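Local coordinates for oxidoreductase, Gfo/Idh/MocA family (Vibrio cholerae, PDB 1XEA), which is probably an NAD(P)-dependent oxidoreductase of the Gfo/Idh/MocA family, with a Rossmann-type nucleotide-binding domain; its substrate is not established, at residues A[183-192]-A[302-310]; A[232-242]-A[246-256]. All coordinates share one frame; numbering follows the deposited sequence.

Contact 1 (A[183-192]-A[302-310])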
loop_
_atom_site.group_PDB
_atom_site.type_symbol
_atom_site.label_atom_id
_atom_site.label_comp_id
_atom_site.label_asym_id
_atom_site.label_seq_id
_atom_site.Cartn_x
_atom_site.Cartn_y
_atom_site.Cartn_z
ATOM N N LEU A 183 -0.466 10.031 36.871
ATOM C CA LEU A 183 0.476 9.033 36.392
ATOM C C LEU A 183 0.227 7.672 37.022
ATOM O O LEU A 183 1.072 6.779 36.951
ATOM C CB LEU A 183 1.906 9.476 36.681
ATOM C CG LEU A 183 2.342 10.808 36.080
ATOM C CD1 LEU A 183 3.810 10.994 36.390
ATOM C CD2 LEU A 183 2.116 10.838 34.571
ATOM N N ASP A 184 -0.939 7.516 37.637
ATOM C CA ASP A 184 -1.292 6.256 38.271
ATOM C C ASP A 184 -1.289 5.102 37.288
ATOM O O ASP A 184 -1.925 5.164 36.238
ATOM C CB ASP A 184 -2.670 6.356 38.916
ATOM C CG ASP A 184 -2.594 6.663 40.390
ATOM O OD1 ASP A 184 -1.852 7.606 40.758
ATOM O OD2 ASP A 184 -3.280 5.963 41.173
ATOM N N ASP A 185 -0.574 4.043 37.647
ATOM C CA ASP A 185 -0.490 2.847 36.816
ATOM C C ASP A 185 -0.224 3.218 35.368
ATOM O O ASP A 185 -0.711 2.559 34.446
ATOM C CB ASP A 185 -1.797 2.051 36.903
ATOM C CG ASP A 185 -2.237 1.801 38.339
ATOM O OD1 ASP A 185 -1.416 1.292 39.141
ATOM O OD2 ASP A 185 -3.409 2.108 38.664
ATOM N N LEU A 186 0.556 4.275 35.175
ATOM C CA LEU A 186 0.877 4.749 33.839
ATOM C C LEU A 186 2.365 4.632 33.591
ATOM O O LEU A 186 3.166 4.877 34.486
ATOM C CB LEU A 186 0.418 6.202 33.691
ATOM C CG LEU A 186 0.596 6.903 32.343
ATOM C CD1 LEU A 186 -0.465 7.981 32.208
ATOM C CD2 LEU A 186 1.996 7.481 32.228
ATOM N N HIS A 187 2.728 4.246 32.374
ATOM C CA HIS A 187 4.128 4.090 32.005
ATOM C C HIS A 187 4.569 5.206 31.070
ATOM O O HIS A 187 4.180 5.257 29.906
ATOM C CB HIS A 187 4.344 2.742 31.333
ATOM C CG HIS A 187 5.782 2.351 31.217
ATOM N ND1 HIS A 187 6.399 2.131 30.003
ATOM C CD2 HIS A 187 6.720 2.111 32.165
ATOM C CE1 HIS A 187 7.653 1.770 30.210
ATOM N NE2 HIS A 187 7.873 1.750 31.513
ATOM N N LEU A 188 5.398 6.095 31.596
ATOM C CA LEU A 188 5.888 7.229 30.840
ATOM C C LEU A 188 7.299 6.942 30.336
ATOM O O LEU A 188 8.144 6.448 31.081
ATOM C CB LEU A 188 5.877 8.445 31.751
ATOM C CG LEU A 188 5.894 9.828 31.129
ATOM C CD1 LEU A 188 5.777 10.852 32.248
ATOM C CD2 LEU A 188 7.166 10.057 30.345
ATOM N N THR A 189 7.550 7.248 29.071
ATOM C CA THR A 189 8.862 7.018 28.478
ATOM C C THR A 189 9.184 8.193 27.579
ATOM O O THR A 189 8.291 8.745 26.948
ATOM C CB THR A 189 8.858 5.744 27.624
ATOM O OG1 THR A 189 8.688 4.605 28.469
ATOM C CG2 THR A 189 10.156 5.605 26.861
ATOM N N TYR A 190 10.447 8.583 27.505
ATOM C CA TYR A 190 10.795 9.694 26.635
ATOM C C TYR A 190 12.277 9.700 26.323
ATOM O O TYR A 190 13.027 8.864 26.824
ATOM C CB TYR A 190 10.368 11.025 27.266
ATOM C CG TYR A 190 11.029 11.323 28.584
ATOM C CD1 TYR A 190 12.323 11.836 28.630
ATOM C CD2 TYR A 190 10.382 11.050 29.791
ATOM C CE1 TYR A 190 12.962 12.066 29.836
ATOM C CE2 TYR A 190 11.013 11.276 31.013
ATOM C CZ TYR A 190 12.305 11.783 31.026
ATOM O OH TYR A 190 12.956 12.000 32.221
ATOM N N HIS A 191 12.679 10.630 25.466
ATOM C CA HIS A 191 14.070 10.773 25.072
ATOM C C HIS A 191 14.353 12.239 24.836
ATOM O O HIS A 191 13.530 12.957 24.277
ATOM C CB HIS A 191 14.360 10.002 23.789
ATOM C CG HIS A 191 15.781 10.119 23.319
ATOM N ND1 HIS A 191 16.848 9.610 24.031
ATOM C CD2 HIS A 191 16.306 10.652 22.188
ATOM C CE1 HIS A 191 17.965 9.817 23.357
ATOM N NE2 HIS A 191 17.665 10.446 22.236
HETATM N N MSE A 192 15.525 12.679 25.270
HETATM C CA MSE A 192 15.929 14.061 25.105
HETATM C C MSE A 192 17.085 14.122 24.111
HETATM O O MSE A 192 18.124 13.508 24.328
HETATM C CB MSE A 192 16.376 14.635 26.449
HETATM C CG MSE A 192 15.343 14.557 27.556
HETATM SE SE MSE A 192 13.913 15.872 27.402
HETATM C CE MSE A 192 14.986 17.476 27.159
ATOM N N ILE A 302 2.706 15.105 33.256
ATOM C CA ILE A 302 3.762 14.637 32.370
ATOM C C ILE A 302 4.924 15.624 32.314
ATOM O O ILE A 302 6.087 15.231 32.439
ATOM C CB ILE A 302 3.208 14.377 30.949
ATOM C CG1 ILE A 302 2.182 13.235 31.014
ATOM C CG2 ILE A 302 4.345 14.042 29.994
ATOM C CD1 ILE A 302 1.409 12.991 29.737
ATOM N N CYS A 303 4.605 16.905 32.148
ATOM C CA CYS A 303 5.625 17.954 32.076
ATOM C C CYS A 303 6.519 17.995 33.301
ATOM O O CYS A 303 7.740 18.103 33.192
ATOM C CB CYS A 303 4.965 19.317 31.909
ATOM S SG CYS A 303 4.545 19.707 30.223
ATOM N N GLN A 304 5.894 17.920 34.470
ATOM C CA GLN A 304 6.627 17.959 35.718
ATOM C C GLN A 304 7.561 16.784 35.909
ATOM O O GLN A 304 8.761 16.979 36.072
ATOM C CB GLN A 304 5.660 18.062 36.886
ATOM C CG GLN A 304 5.154 19.481 37.054
ATOM C CD GLN A 304 4.144 19.609 38.162
ATOM O OE1 GLN A 304 4.409 19.235 39.303
ATOM N NE2 GLN A 304 2.975 20.143 37.837
ATOM N N GLN A 305 7.035 15.567 35.881
ATOM C CA GLN A 305 7.901 14.420 36.069
ATOM C C GLN A 305 9.127 14.454 35.145
ATOM O O GLN A 305 10.207 14.011 35.535
ATOM C CB GLN A 305 7.123 13.121 35.873
ATOM C CG GLN A 305 7.921 11.901 36.287
ATOM C CD GLN A 305 7.110 10.614 36.217
ATOM O OE1 GLN A 305 6.528 10.291 35.181
ATOM N NE2 GLN A 305 7.077 9.867 37.322
ATOM N N ILE A 306 8.973 14.986 33.932
ATOM C CA ILE A 306 10.093 15.062 32.984
ATOM C C ILE A 306 11.077 16.158 33.404
ATOM O O ILE A 306 12.249 15.884 33.652
ATOM C CB ILE A 306 9.608 15.353 31.524
ATOM C CG1 ILE A 306 8.677 14.247 31.031
ATOM C CG2 ILE A 306 10.794 15.417 30.581
ATOM C CD1 ILE A 306 8.049 14.532 29.671
ATOM N N THR A 307 10.595 17.396 33.475
ATOM C CA THR A 307 11.429 18.525 33.871
ATOM C C THR A 307 12.244 18.163 35.110
ATOM O O THR A 307 13.432 18.462 35.184
ATOM C CB THR A 307 10.571 19.761 34.184
ATOM O OG1 THR A 307 9.866 20.165 33.005
ATOM C CG2 THR A 307 11.438 20.905 34.665
ATOM N N GLN A 308 11.594 17.517 36.074
ATOM C CA GLN A 308 12.252 17.095 37.305
ATOM C C GLN A 308 13.328 16.066 37.000
ATOM O O GLN A 308 14.516 16.316 37.197
ATOM C CB GLN A 308 11.247 16.461 38.264
ATOM C CG GLN A 308 11.902 15.849 39.497
ATOM C CD GLN A 308 11.298 14.507 39.895
ATOM O OE1 GLN A 308 11.260 13.566 39.095
ATOM N NE2 GLN A 308 10.836 14.410 41.141
ATOM N N GLN A 309 12.897 14.905 36.521
ATOM C CA GLN A 309 13.806 13.813 36.193
ATOM C C GLN A 309 14.993 14.230 35.334
ATOM O O GLN A 309 16.044 13.594 35.374
ATOM C CB GLN A 309 13.037 12.686 35.507
ATOM C CG GLN A 309 12.373 11.742 36.477
ATOM C CD GLN A 309 11.458 10.746 35.793
ATOM O OE1 GLN A 309 11.717 10.305 34.667
ATOM N NE2 GLN A 309 10.386 10.370 36.482
ATOM N N VAL A 310 14.837 15.299 34.569
ATOM C CA VAL A 310 15.928 15.749 33.727
ATOM C C VAL A 310 16.896 16.599 34.525
ATOM O O VAL A 310 18.102 16.356 34.507
ATOM C CB VAL A 310 15.409 16.552 32.529
ATOM C CG1 VAL A 310 16.565 17.219 31.806
ATOM C CG2 VAL A 310 14.663 15.626 31.581
#

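Contact 2 (A[232-242]-A[246-256])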
loop_
_atom_site.group_PDB
_atom_site.type_symbol
_atom_site.label_atom_id
_atom_site.label_comp_id
_atom_site.label_asym_id
_atom_site.label_seq_id
_atom_site.Cartn_x
_atom_site.Cartn_y
_atom_site.Cartn_z
ATOM N N ASN A 232 -10.611 -9.980 17.999
ATOM C CA ASN A 232 -10.567 -10.491 16.628
ATOM C C ASN A 232 -10.879 -9.460 15.575
ATOM O O ASN A 232 -11.223 -9.798 14.442
ATOM C CB ASN A 232 -11.500 -11.681 16.463
ATOM C CG ASN A 232 -11.037 -12.877 17.266
ATOM O OD1 ASN A 232 -9.846 -13.210 17.280
ATOM N ND2 ASN A 232 -11.969 -13.533 17.937
ATOM N N VAL A 233 -10.747 -8.196 15.949
ATOM C CA VAL A 233 -10.992 -7.126 15.010
ATOM C C VAL A 233 -9.995 -6.023 15.278
ATOM O O VAL A 233 -9.684 -5.733 16.429
ATOM C CB VAL A 233 -12.423 -6.586 15.137
ATOM C CG1 VAL A 233 -12.676 -5.576 14.023
ATOM C CG2 VAL A 233 -13.437 -7.738 15.036
ATOM N N ALA A 234 -9.479 -5.424 14.215
ATOM C CA ALA A 234 -8.512 -4.352 14.362
ATOM C C ALA A 234 -8.647 -3.366 13.208
ATOM O O ALA A 234 -9.273 -3.673 12.193
ATOM C CB ALA A 234 -7.101 -4.929 14.414
ATOM N N TYR A 235 -8.089 -2.168 13.395
ATOM C CA TYR A 235 -8.087 -1.095 12.389
ATOM C C TYR A 235 -6.770 -0.346 12.482
ATOM O O TYR A 235 -6.200 -0.210 13.560
ATOM C CB TYR A 235 -9.177 -0.057 12.646
ATOM C CG TYR A 235 -10.595 -0.526 12.498
ATOM C CD1 TYR A 235 -11.221 -1.243 13.513
ATOM C CD2 TYR A 235 -11.326 -0.233 11.342
ATOM C CE1 TYR A 235 -12.543 -1.659 13.386
ATOM C CE2 TYR A 235 -12.646 -0.645 11.199
ATOM C CZ TYR A 235 -13.249 -1.357 12.226
ATOM O OH TYR A 235 -14.548 -1.782 12.088
ATOM N N LEU A 236 -6.300 0.170 11.357
ATOM C CA LEU A 236 -5.059 0.932 11.349
ATOM C C LEU A 236 -5.199 2.028 10.318
ATOM O O LEU A 236 -5.165 1.766 9.119
ATOM C CB LEU A 236 -3.872 0.049 10.977
ATOM C CG LEU A 236 -2.455 0.540 11.327
ATOM C CD1 LEU A 236 -1.477 -0.244 10.472
ATOM C CD2 LEU A 236 -2.288 2.016 11.083
ATOM N N PHE A 237 -5.358 3.260 10.784
ATOM C CA PHE A 237 -5.496 4.387 9.876
ATOM C C PHE A 237 -4.163 5.106 9.707
ATOM O O PHE A 237 -3.555 5.526 10.692
ATOM C CB PHE A 237 -6.540 5.365 10.400
ATOM C CG PHE A 237 -7.898 4.767 10.566
ATOM C CD1 PHE A 237 -8.316 4.287 11.799
ATOM C CD2 PHE A 237 -8.781 4.717 9.494
ATOM C CE1 PHE A 237 -9.610 3.774 11.969
ATOM C CE2 PHE A 237 -10.077 4.207 9.646
ATOM C CZ PHE A 237 -10.490 3.736 10.885
ATOM N N ASP A 238 -3.714 5.238 8.461
ATOM C CA ASP A 238 -2.448 5.912 8.152
ATOM C C ASP A 238 -2.671 7.400 7.864
ATOM O O ASP A 238 -1.730 8.140 7.570
ATOM C CB ASP A 238 -1.776 5.240 6.946
ATOM C CG ASP A 238 -2.746 4.988 5.814
ATOM O OD1 ASP A 238 -3.689 4.186 5.991
ATOM O OD2 ASP A 238 -2.588 5.596 4.741
ATOM N N SER A 239 -3.926 7.826 7.937
ATOM C CA SER A 239 -4.279 9.218 7.715
ATOM C C SER A 239 -5.728 9.410 8.165
ATOM O O SER A 239 -6.319 8.523 8.786
ATOM C CB SER A 239 -4.148 9.592 6.235
ATOM O OG SER A 239 -5.211 9.079 5.461
ATOM N N PHE A 240 -6.300 10.565 7.853
ATOM C CA PHE A 240 -7.671 10.823 8.219
ATOM C C PHE A 240 -8.625 10.386 7.112
ATOM O O PHE A 240 -9.830 10.411 7.301
ATOM C CB PHE A 240 -7.860 12.313 8.529
ATOM C CG PHE A 240 -7.064 12.791 9.707
ATOM C CD1 PHE A 240 -6.124 13.805 9.558
ATOM C CD2 PHE A 240 -7.211 12.184 10.961
ATOM C CE1 PHE A 240 -5.339 14.205 10.640
ATOM C CE2 PHE A 240 -6.428 12.578 12.054
ATOM C CZ PHE A 240 -5.484 13.588 11.895
ATOM N N THR A 241 -8.107 9.951 5.969
ATOM C CA THR A 241 -8.999 9.571 4.877
ATOM C C THR A 241 -8.959 8.102 4.519
ATOM O O THR A 241 -9.914 7.568 3.967
ATOM C CB THR A 241 -8.683 10.377 3.600
ATOM O OG1 THR A 241 -7.456 9.908 3.024
ATOM C CG2 THR A 241 -8.549 11.839 3.936
ATOM N N GLN A 242 -7.846 7.458 4.833
ATOM C CA GLN A 242 -7.664 6.055 4.525
ATOM C C GLN A 242 -7.279 5.217 5.721
ATOM O O GLN A 242 -6.633 5.698 6.662
ATOM C CB GLN A 242 -6.577 5.910 3.483
ATOM C CG GLN A 242 -7.058 6.083 2.084
ATOM C CD GLN A 242 -5.956 5.789 1.100
ATOM O OE1 GLN A 242 -6.211 5.572 -0.099
ATOM N NE2 GLN A 242 -4.707 5.782 1.597
ATOM N N TRP A 246 -8.930 -5.141 9.621
ATOM C CA TRP A 246 -8.580 -6.551 9.696
ATOM C C TRP A 246 -9.693 -7.286 10.456
ATOM O O TRP A 246 -9.901 -7.067 11.651
ATOM C CB TRP A 246 -7.242 -6.712 10.415
ATOM C CG TRP A 246 -6.090 -6.169 9.650
ATOM C CD1 TRP A 246 -5.718 -6.511 8.383
ATOM C CD2 TRP A 246 -5.131 -5.206 10.102
ATOM N NE1 TRP A 246 -4.592 -5.821 8.019
ATOM C CE2 TRP A 246 -4.212 -5.012 9.055
ATOM C CE3 TRP A 246 -4.962 -4.486 11.288
ATOM C CZ2 TRP A 246 -3.137 -4.132 9.156
ATOM C CZ3 TRP A 246 -3.888 -3.606 11.392
ATOM C CH2 TRP A 246 -2.989 -3.436 10.330
ATOM N N ARG A 247 -10.401 -8.156 9.747
ATOM C CA ARG A 247 -11.504 -8.906 10.320
ATOM C C ARG A 247 -11.571 -10.255 9.632
ATOM O O ARG A 247 -11.391 -10.345 8.419
ATOM C CB ARG A 247 -12.800 -8.136 10.107
ATOM C CG ARG A 247 -14.040 -8.955 10.296
ATOM C CD ARG A 247 -15.255 -8.094 10.059
ATOM N NE ARG A 247 -15.417 -7.123 11.124
ATOM C CZ ARG A 247 -16.276 -6.113 11.090
ATOM N NH1 ARG A 247 -17.050 -5.955 10.018
ATOM N NH2 ARG A 247 -16.364 -5.273 12.128
ATOM N N ASP A 248 -11.818 -11.303 10.410
ATOM C CA ASP A 248 -11.887 -12.658 9.871
ATOM C C ASP A 248 -10.601 -12.999 9.121
ATOM O O ASP A 248 -10.617 -13.671 8.086
ATOM C CB ASP A 248 -13.072 -12.795 8.922
ATOM C CG ASP A 248 -14.386 -12.435 9.576
ATOM O OD1 ASP A 248 -14.700 -13.006 10.645
ATOM O OD2 ASP A 248 -15.118 -11.587 9.013
ATOM N N ASN A 249 -9.484 -12.523 9.655
ATOM C CA ASN A 249 -8.186 -12.763 9.054
ATOM C C ASN A 249 -8.140 -12.261 7.624
ATOM O O ASN A 249 -7.506 -12.864 6.768
ATOM C CB ASN A 249 -7.845 -14.245 9.075
ATOM C CG ASN A 249 -6.351 -14.485 8.967
ATOM O OD1 ASN A 249 -5.555 -13.839 9.668
ATOM N ND2 ASN A 249 -5.954 -15.416 8.100
ATOM N N GLN A 250 -8.817 -11.153 7.375
ATOM C CA GLN A 250 -8.821 -10.573 6.066
ATOM C C GLN A 250 -8.539 -9.118 6.250
ATOM O O GLN A 250 -8.844 -8.560 7.300
ATOM C CB GLN A 250 -10.173 -10.696 5.421
ATOM C CG GLN A 250 -10.587 -12.077 5.047
ATOM C CD GLN A 250 -11.933 -12.027 4.353
ATOM O OE1 GLN A 250 -12.114 -11.262 3.392
ATOM N NE2 GLN A 250 -12.893 -12.820 4.838
ATOM N N GLU A 251 -7.968 -8.499 5.223
ATOM C CA GLU A 251 -7.661 -7.084 5.262
ATOM C C GLU A 251 -8.506 -6.412 4.209
ATOM O O GLU A 251 -8.535 -6.841 3.057
ATOM C CB GLU A 251 -6.177 -6.856 4.970
ATOM C CG GLU A 251 -5.818 -5.441 4.524
ATOM C CD GLU A 251 -4.316 -5.210 4.488
ATOM O OE1 GLU A 251 -3.851 -4.401 3.655
ATOM O OE2 GLU A 251 -3.586 -5.830 5.296
ATOM N N SER A 252 -9.229 -5.375 4.609
ATOM C CA SER A 252 -10.043 -4.623 3.657
ATOM C C SER A 252 -9.748 -3.151 3.869
ATOM O O SER A 252 -9.267 -2.758 4.930
ATOM C CB SER A 252 -11.533 -4.906 3.847
ATOM O OG SER A 252 -11.887 -4.960 5.213
ATOM N N ARG A 253 -10.026 -2.347 2.853
ATOM C CA ARG A 253 -9.775 -0.915 2.894
ATOM C C ARG A 253 -11.010 -0.168 3.370
ATOM O O ARG A 253 -12.121 -0.510 2.984
ATOM C CB ARG A 253 -9.377 -0.446 1.489
ATOM C CG ARG A 253 -9.314 1.050 1.297
ATOM C CD ARG A 253 -8.632 1.422 -0.038
ATOM N NE ARG A 253 -8.633 2.869 -0.302
ATOM C CZ ARG A 253 -9.705 3.572 -0.658
ATOM N NH1 ARG A 253 -10.879 2.961 -0.800
ATOM N NH2 ARG A 253 -9.595 4.882 -0.865
ATOM N N VAL A 254 -10.817 0.804 4.257
ATOM C CA VAL A 254 -11.914 1.644 4.741
ATOM C C VAL A 254 -11.483 3.075 4.453
ATOM O O VAL A 254 -10.413 3.506 4.889
ATOM C CB VAL A 254 -12.171 1.529 6.279
ATOM C CG1 VAL A 254 -12.839 0.216 6.624
ATOM C CG2 VAL A 254 -10.876 1.696 7.042
ATOM N N ALA A 255 -12.301 3.820 3.720
ATOM C CA ALA A 255 -11.925 5.194 3.401
ATOM C C ALA A 255 -13.050 6.205 3.523
ATOM O O ALA A 255 -14.226 5.859 3.593
ATOM C CB ALA A 255 -11.317 5.261 1.999
ATOM N N LEU A 256 -12.656 7.468 3.539
ATOM C CA LEU A 256 -13.582 8.568 3.651
ATOM C C LEU A 256 -14.244 8.779 2.295
ATOM O O LEU A 256 -13.594 8.634 1.262
ATOM C CB LEU A 256 -12.808 9.813 4.059
ATOM C CG LEU A 256 -13.598 11.065 4.406
ATOM C CD1 LEU A 256 -14.551 10.793 5.588
ATOM C CD2 LEU A 256 -12.616 12.146 4.768
#

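Contact 1 (A[183-192]-A[302-310])
Tyr190 lies with one face of its ring on Ile306. The methyl CG2 of Ile306 sits 4.0 Å from the centroid of the Tyr190 ring, 13° off the normal, in a CH-pi contact. The other branch of Ile306 also reaches the ring, with CG1 3.8 Å from Tyr190 CE2. The ring gets there because CG of Tyr190 stands between the backbone N and the carbonyl carbon (chi1 61°). Its hydroxyl then reaches the next turn of the helix. Tyr190 OH donates to Gln309 OE1 over 3.2 Å, tilted 31° from the carbonyl plane.

The contact lays the C-terminal helix 286-311 across strand 186-193, an outermost strand of the mixed beta-sheet within this chain. The axes of strand 186-192 and helix segment 302-310 pass 10.4 Å apart at closest approach. This is helix-on-sheet packing in the part of the chain that follows the Rossmann-type sheet. Helix 160-175 also packs on helix 286-311, through Ile160 on Ile306 and Leu172 on Ile302.

Leu188 runs alongside Gln305 in the opposite direction. Its CD1 meets Ile302 CG2 at 4.2 Å, and CD2 lies in the plane of the Tyr190 ring at its edge. Leu183, in the loop before the strand, approaches Gln305 obliquely, and its CD2 lies 4.3 Å from Ile302 CG1. The extended Gln305 chain lays its OE1 against CD1 of Leu183 and CD1 of Leu188. At the far end, CG of selenomethionine Met192 packs 4.2 Å from Val310 CG2.

Contact 2 (A[232-242]-A[246-256])
Trp246 holds CG anti to its own carbonyl carbon (chi1 -68°), and Leu236 holds CG anti to its backbone N (chi1 -161°). With these torsions the two side chains lie side by side, pointing the same way. Leu236 CD1 comes 3.5 Å from Trp246 CH2, and Ala234 CB meets the indole edge at CE3, 3.8 Å away. The indole NE1 donates to Glu251 OE2 at 2.9 Å, which helps fix the ring's rotation. OE2 lies near the indole plane, while NE1 comes from above the carboxylate plane.

Ala234 and Trp246 form an antiparallel hydrogen-bonded pair: Ala234 N to Trp246 O is 3.1 Å, and Trp246 N to Ala234 O is 3.0 Å. At the other end, Leu256 N binds Thr241 O at 2.8 Å. Ser239 OG accepts from the backbone N of Thr241 and of Gln242, an ST turn and ST motif in the connection between the hairpin strands. Phe237 CE2 touches Val254 CG2 at 3.7 Å, their side chains crossing at about a right angle.

This is a three-stranded antiparallel meander, with strand 242-247 between 233-237 and 250-255. Strand 223-230 flanks 233-237 on its other side. Helix 127-132 packs against Phe237 through Leu128 and against Val254 through His132.

How the contacts relate
Both contacts belong to the same mixed beta-sheet but lie toward opposite ends of it. Contact 1 involves strand 186-193, and contact 2 involves strands 233-237, 242-247 and 250-255. Their centres are 32 Å apart, and their nearest atoms about 19 Å, with no touch. Along the chain, contact 2 is nested inside the loop that contact 1 closes, because helix 286-311 returns to strand 186-193 after the last sheet strand. Both touch the second subunit, and contact 2 also reaches the third and fourth. The sheet carries both contacts, and its strands also meet other subunits of the four-chain assembly, as in Gfo/Idh/MocA relatives, whose C-terminal sheets commonly form subunit interfaces.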